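PDB 6OV6: C24 protein from Bizionia argentinensis JUB59, which is of unknown function but probably forms the receptor-binding tip of a temperate bacteriophage's long tail fibre, a trimer that binds manganese. Local coordinates for residues Gly55-Asn60 and Arg98-Ala103; Ser208-Gly213 and Ser219-Val224. All coordinates share one frame; numbering follows the deposited sequence.

In the fold
The two contacts lie on opposite sides of the chain's centre, their own centres about 124 Å apart, and share no structural element. Contact 1 belongs to the core: three buried aliphatic residues meet inside the bent mixed sheet near the N-terminal end, from two strands that both pair with strand 62-70. Contact 2 lies far along the elongated part, where a loop rests against the chain leading into strand 223-225. It is partly buried and chemically mixed, with a methyl against a carbonyl oxygen and an arginine beside a phenylalanine. One chain supplies most of the setting of contact 1, whereas contact 2 is built into the trimer interface, with neighbouring subunits close on many of its residues.

Contact 1 of 2, residues Gly55-Asn60 and Arg98-Ala103; sequences GVVYIN and RYVTFA
Val-57, tied through its backbone hydrogen bonds to Phe-64 of strand 62-70, turns its side chain onto Val-100. The setting is a mixed beta-sheet, bent here: strand 51-59 pairs antiparallel with strand 62-70, and strand 96-102 pairs with the same strand in parallel. The two segments are therefore second neighbours with a strand between them, and they meet by side chains alone, above that middle strand. Their closest CA atoms, those of Val-57 and Val-100, lie 7.7 Å apart, so the sheet bends enough for short branched residues to span the gap.

Three side chains carry the contact. Val-57 comes in obliquely, and its CG2 lies 3.9 Å from Val-100 CB. A chi1 of -64° sets Val-57 CG1 anti to the carbonyl carbon and leaves CG2 between the backbone N and the carbonyl carbon, facing Val-100. Ile-59 is two residues further along the same strand and so points to the same side. The longer isoleucine reaches Val-100 tip to tip, its CD1 only 3.5 Å from Val-100 CG2, a close approach for two methyls. Val-100 CG2 thus meets methyls from both residues of the other strand.

Branched aliphatic residues suit this place because they fit extended strands and give the interior a compact apolar surface. Phe-64 and Phe-66 of the middle strand touch Val-100, while Phe-114 touches both Val-57 and Ile-59, making a small hydrophobic core on this side of the sheet. Between the two inward residues, Tyr-58 points away, in the alternation of a beta-strand, and its OH is hydrogen-bonded to Glu-34. Val-57 CG2 and Ile-59 CD1 stand 4.2 Å apart on the same face of strand 51-59, with Val-100 CG2 close to both.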
loop_
_atom_site.group_PDB
_atom_site.type_symbol
_atom_site.label_atom_id
_atom_site.label_comp_id
_atom_site.label_asym_id
_atom_site.label_seq_id
_atom_site.Cartn_x
_atom_site.Cartn_y
_atom_site.Cartn_z
ATOM N N GLY A 55 -43.473 -13.327 15.095
ATOM C CA GLY A 55 -42.852 -12.066 14.746
ATOM C C GLY A 55 -43.757 -11.209 13.910
ATOM O O GLY A 55 -44.991 -11.269 14.037
ATOM N N VAL A 56 -43.121 -10.354 13.097
ATOM C CA VAL A 56 -43.806 -9.424 12.205
ATOM C C VAL A 56 -43.037 -9.422 10.893
ATOM O O VAL A 56 -41.795 -9.361 10.885
ATOM C CB VAL A 56 -43.977 -7.986 12.797
ATOM C CG1 VAL A 56 -44.551 -7.016 11.772
ATOM C CG2 VAL A 56 -44.855 -8.006 14.048
ATOM N N VAL A 57 -43.792 -9.545 9.780
ATOM C CA VAL A 57 -43.207 -9.567 8.436
ATOM C C VAL A 57 -43.853 -8.505 7.544
ATOM O O VAL A 57 -44.905 -7.957 7.878
ATOM C CB VAL A 57 -43.244 -10.989 7.787
ATOM C CG1 VAL A 57 -42.377 -11.978 8.573
ATOM C CG2 VAL A 57 -44.691 -11.507 7.596
ATOM N N TYR A 58 -43.232 -8.242 6.406
ATOM C CA TYR A 58 -43.758 -7.279 5.433
ATOM C C TYR A 58 -43.780 -7.952 4.072
ATOM O O TYR A 58 -42.735 -8.406 3.606
ATOM C CB TYR A 58 -42.875 -6.031 5.383
ATOM C CG TYR A 58 -43.335 -5.028 4.348
ATOM C CD1 TYR A 58 -44.513 -4.306 4.524
ATOM C CD2 TYR A 58 -42.580 -4.780 3.204
ATOM C CE1 TYR A 58 -44.937 -3.371 3.576
ATOM C CE2 TYR A 58 -42.982 -3.834 2.263
ATOM C CZ TYR A 58 -44.160 -3.128 2.456
ATOM O OH TYR A 58 -44.560 -2.173 1.550
ATOM N N ILE A 59 -44.969 -8.075 3.456
ATOM C CA ILE A 59 -45.108 -8.711 2.129
ATOM C C ILE A 59 -46.063 -7.887 1.331
ATOM O O ILE A 59 -47.163 -7.584 1.811
ATOM C CB ILE A 59 -45.673 -10.181 2.150
ATOM C CG1 ILE A 59 -45.169 -10.990 3.330
ATOM C CG2 ILE A 59 -45.474 -10.893 0.784
ATOM C CD1 ILE A 59 -46.009 -12.198 3.675
ATOM N N ASN A 60 -45.673 -7.577 0.088
ATOM C CA ASN A 60 -46.504 -6.878 -0.892
ATOM C C ASN A 60 -47.371 -5.745 -0.318
ATOM O O ASN A 60 -48.609 -5.786 -0.412
ATOM C CB ASN A 60 -47.353 -7.905 -1.655
ATOM C CG ASN A 60 -46.559 -8.948 -2.399
ATOM O OD1 ASN A 60 -45.392 -8.757 -2.766
ATOM N ND2 ASN A 60 -47.173 -10.086 -2.598
ATOM N N ARG A 98 -56.144 -11.595 9.425
ATOM C CA ARG A 98 -55.124 -11.966 8.458
ATOM C C ARG A 98 -53.756 -11.926 9.098
ATOM O O ARG A 98 -53.448 -11.005 9.839
ATOM C CB ARG A 98 -55.204 -11.077 7.204
ATOM C CG ARG A 98 -56.395 -11.465 6.327
ATOM C CD ARG A 98 -56.767 -10.424 5.297
ATOM N NE ARG A 98 -55.792 -10.382 4.209
ATOM C CZ ARG A 98 -54.926 -9.394 4.031
ATOM N NH1 ARG A 98 -54.929 -8.347 4.845
ATOM N NH2 ARG A 98 -54.073 -9.430 3.019
ATOM N N TYR A 99 -52.955 -12.947 8.845
ATOM C CA TYR A 99 -51.615 -13.076 9.415
ATOM C C TYR A 99 -50.842 -14.004 8.524
ATOM O O TYR A 99 -51.401 -14.591 7.594
ATOM C CB TYR A 99 -51.665 -13.634 10.885
ATOM C CG TYR A 99 -52.353 -14.980 10.999
ATOM C CD1 TYR A 99 -51.616 -16.163 11.015
ATOM C CD2 TYR A 99 -53.745 -15.075 11.027
ATOM C CE1 TYR A 99 -52.245 -17.406 11.070
ATOM C CE2 TYR A 99 -54.385 -16.316 11.065
ATOM C CZ TYR A 99 -53.631 -17.478 11.104
ATOM O OH TYR A 99 -54.257 -18.697 11.140
ATOM N N VAL A 100 -49.550 -14.116 8.774
ATOM C CA VAL A 100 -48.680 -15.004 8.008
ATOM C C VAL A 100 -48.233 -16.125 8.929
ATOM O O VAL A 100 -47.974 -15.882 10.109
ATOM C CB VAL A 100 -47.499 -14.208 7.392
ATOM C CG1 VAL A 100 -46.459 -15.113 6.724
ATOM C CG2 VAL A 100 -48.033 -13.199 6.383
ATOM N N THR A 101 -48.153 -17.351 8.380
ATOM C CA THR A 101 -47.672 -18.535 9.090
ATOM C C THR A 101 -47.021 -19.546 8.151
ATOM O O THR A 101 -47.128 -19.408 6.928
ATOM C CB THR A 101 -48.740 -19.127 10.047
ATOM O OG1 THR A 101 -48.064 -19.971 10.978
ATOM C CG2 THR A 101 -49.827 -19.908 9.333
ATOM N N PHE A 102 -46.381 -20.590 8.713
ATOM C CA PHE A 102 -45.846 -21.663 7.888
ATOM C C PHE A 102 -47.036 -22.408 7.314
ATOM O O PHE A 102 -47.995 -22.732 8.036
ATOM C CB PHE A 102 -44.953 -22.609 8.699
ATOM C CG PHE A 102 -43.667 -21.965 9.158
ATOM C CD1 PHE A 102 -42.690 -21.595 8.239
ATOM C CD2 PHE A 102 -43.433 -21.734 10.505
ATOM C CE1 PHE A 102 -41.491 -21.003 8.664
ATOM C CE2 PHE A 102 -42.234 -21.162 10.930
ATOM C CZ PHE A 102 -41.268 -20.802 10.005
ATOM N N ALA A 103 -47.015 -22.583 6.000
ATOM C CA ALA A 103 -48.084 -23.210 5.244
ATOM C C ALA A 103 -47.598 -23.598 3.872
ATOM O O ALA A 103 -46.420 -23.426 3.576
ATOM C CB ALA A 103 -49.308 -22.289 5.167
#

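Contact 2 of 2, residues Ser208-Gly213 and Ser219-Val224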
loop_
_atom_site.group_PDB
_atom_site.type_symbol
_atom_site.label_atom_id
_atom_site.label_comp_id
_atom_site.label_asym_id
_atom_site.label_seq_id
_atom_site.Cartn_x
_atom_site.Cartn_y
_atom_site.Cartn_z
ATOM N N SER A 208 66.586 -8.873 -24.087
ATOM C CA SER A 208 67.066 -8.890 -25.483
ATOM C C SER A 208 68.286 -7.937 -25.589
ATOM O O SER A 208 68.849 -7.538 -24.560
ATOM C CB SER A 208 65.948 -8.515 -26.462
ATOM O OG SER A 208 66.361 -8.639 -27.810
ATOM N N THR A 209 68.713 -7.620 -26.804
ATOM C CA THR A 209 69.865 -6.748 -27.027
ATOM C C THR A 209 69.556 -5.811 -28.173
ATOM O O THR A 209 68.681 -6.095 -29.009
ATOM C CB THR A 209 71.147 -7.572 -27.335
ATOM O OG1 THR A 209 71.000 -8.263 -28.582
ATOM C CG2 THR A 209 71.539 -8.547 -26.224
ATOM N N PHE A 210 70.293 -4.701 -28.230
ATOM C CA PHE A 210 70.242 -3.754 -29.316
ATOM C C PHE A 210 71.683 -3.385 -29.654
ATOM O O PHE A 210 72.506 -3.211 -28.734
ATOM C CB PHE A 210 69.444 -2.495 -28.942
ATOM C CG PHE A 210 69.615 -1.388 -29.963
ATOM C CD1 PHE A 210 69.018 -1.480 -31.225
ATOM C CD2 PHE A 210 70.465 -0.304 -29.708
ATOM C CE1 PHE A 210 69.210 -0.479 -32.180
ATOM C CE2 PHE A 210 70.670 0.685 -30.673
ATOM C CZ PHE A 210 70.051 0.587 -31.907
ATOM N N GLY A 211 71.957 -3.228 -30.948
ATOM C CA GLY A 211 73.257 -2.761 -31.420
ATOM C C GLY A 211 74.417 -3.697 -31.221
ATOM O O GLY A 211 74.242 -4.906 -31.160
ATOM N N SER A 212 75.621 -3.126 -31.131
ATOM C CA SER A 212 76.857 -3.897 -31.075
ATOM C C SER A 212 77.658 -3.651 -29.803
ATOM O O SER A 212 77.141 -3.048 -28.863
ATOM C CB SER A 212 77.705 -3.614 -32.323
ATOM O OG SER A 212 77.843 -2.223 -32.541
ATOM N N GLY A 213 78.901 -4.156 -29.785
ATOM C CA GLY A 213 79.824 -4.035 -28.664
ATOM C C GLY A 213 80.091 -2.577 -28.330
ATOM O O GLY A 213 79.867 -1.692 -29.156
ATOM N N SER A 219 72.568 6.894 -22.936
ATOM C CA SER A 219 72.667 7.329 -21.542
ATOM C C SER A 219 71.398 6.895 -20.766
ATOM O O SER A 219 70.288 7.147 -21.246
ATOM C CB SER A 219 72.827 8.853 -21.484
ATOM O OG SER A 219 72.849 9.292 -20.135
ATOM N N GLY A 220 71.570 6.210 -19.623
ATOM C CA GLY A 220 70.430 5.777 -18.805
ATOM C C GLY A 220 69.689 4.538 -19.289
ATOM O O GLY A 220 68.626 4.191 -18.761
ATOM N N ARG A 221 70.224 3.866 -20.319
ATOM C CA ARG A 221 69.649 2.631 -20.856
ATOM C C ARG A 221 70.327 1.453 -20.199
ATOM O O ARG A 221 71.565 1.401 -20.175
ATOM C CB ARG A 221 69.817 2.560 -22.399
ATOM C CG ARG A 221 69.499 1.178 -22.988
ATOM C CD ARG A 221 69.446 1.181 -24.520
ATOM N NE ARG A 221 68.307 1.963 -25.001
ATOM C CZ ARG A 221 68.100 2.294 -26.274
ATOM N NH1 ARG A 221 68.984 1.962 -27.206
ATOM N NH2 ARG A 221 67.015 2.959 -26.621
ATOM N N ILE A 222 69.532 0.452 -19.742
ATOM C CA ILE A 222 70.059 -0.762 -19.088
ATOM C C ILE A 222 71.067 -1.483 -19.975
ATOM O O ILE A 222 70.808 -1.681 -21.158
ATOM C CB ILE A 222 68.923 -1.732 -18.646
ATOM C CG1 ILE A 222 68.051 -1.096 -17.543
ATOM C CG2 ILE A 222 69.502 -3.108 -18.176
ATOM C CD1 ILE A 222 66.736 -1.902 -17.194
ATOM N N VAL A 223 72.223 -1.861 -19.382
ATOM C CA VAL A 223 73.242 -2.628 -20.089
ATOM C C VAL A 223 73.023 -4.088 -19.762
ATOM O O VAL A 223 72.758 -4.426 -18.602
ATOM C CB VAL A 223 74.680 -2.109 -19.738
ATOM C CG1 VAL A 223 75.767 -3.084 -20.194
ATOM C CG2 VAL A 223 74.893 -0.716 -20.339
ATOM N N VAL A 224 73.161 -4.958 -20.789
ATOM C CA VAL A 224 72.986 -6.400 -20.630
ATOM C C VAL A 224 74.193 -7.166 -21.150
ATOM O O VAL A 224 75.044 -6.601 -21.832
ATOM C CB VAL A 224 71.670 -6.908 -21.312
ATOM C CG1 VAL A 224 70.427 -6.304 -20.659
ATOM C CG2 VAL A 224 71.669 -6.644 -22.810
#
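The ring of Phe-210 and the guanidinium of Arg-221 stand almost perpendicular, their planes 83° apart, and the two side chains cross at about a right angle. Arg-221 NH1 does the touching: it lies 3.7 Å from Phe-210 CD2 and 4.1 Å from Phe-210 CE2, so NH1 approaches the CD2-CE2 bond obliquely, and no flat stack forms. Phe-210 holds CG anti to its own backbone N (chi1 169°), which swings the ring out toward the arginine. The arginine chain is extended at first and then bends at chi3 (-67°), turning its head group to the ring. Arginine suits this position because it can rest beside an aromatic group while its polar end serves a stronger partner: its NE makes a salt bridge with Asp-205 of the third subunit.

This is a trimer interface, in which strand 223-225 takes part in an intersubunit antiparallel beta-sheet: Val-224 pairs with a strand of the third subunit, so the sheet continues from one chain to the next. Trp-207 of the same chain touches the side chain of Val-224, while Thr-209 packs on Ser-219 of the second subunit.

At the other end of the contact Val-224 meets the loop through a single methyl; a beta-branched valine suits a strand and offers the loop a compact apolar group. Its CG2, placed between the backbone N and the carbonyl carbon, lies 3.4 Å from Ser-208 O and 3.9 Å from Thr-209 CG2. The threonine crosses the valine obliquely, presenting its methyl rather than its hydroxyl, which suits an apolar neighbour. Ser-208 takes part through its backbone carbonyl, while its CB points away from the other segment.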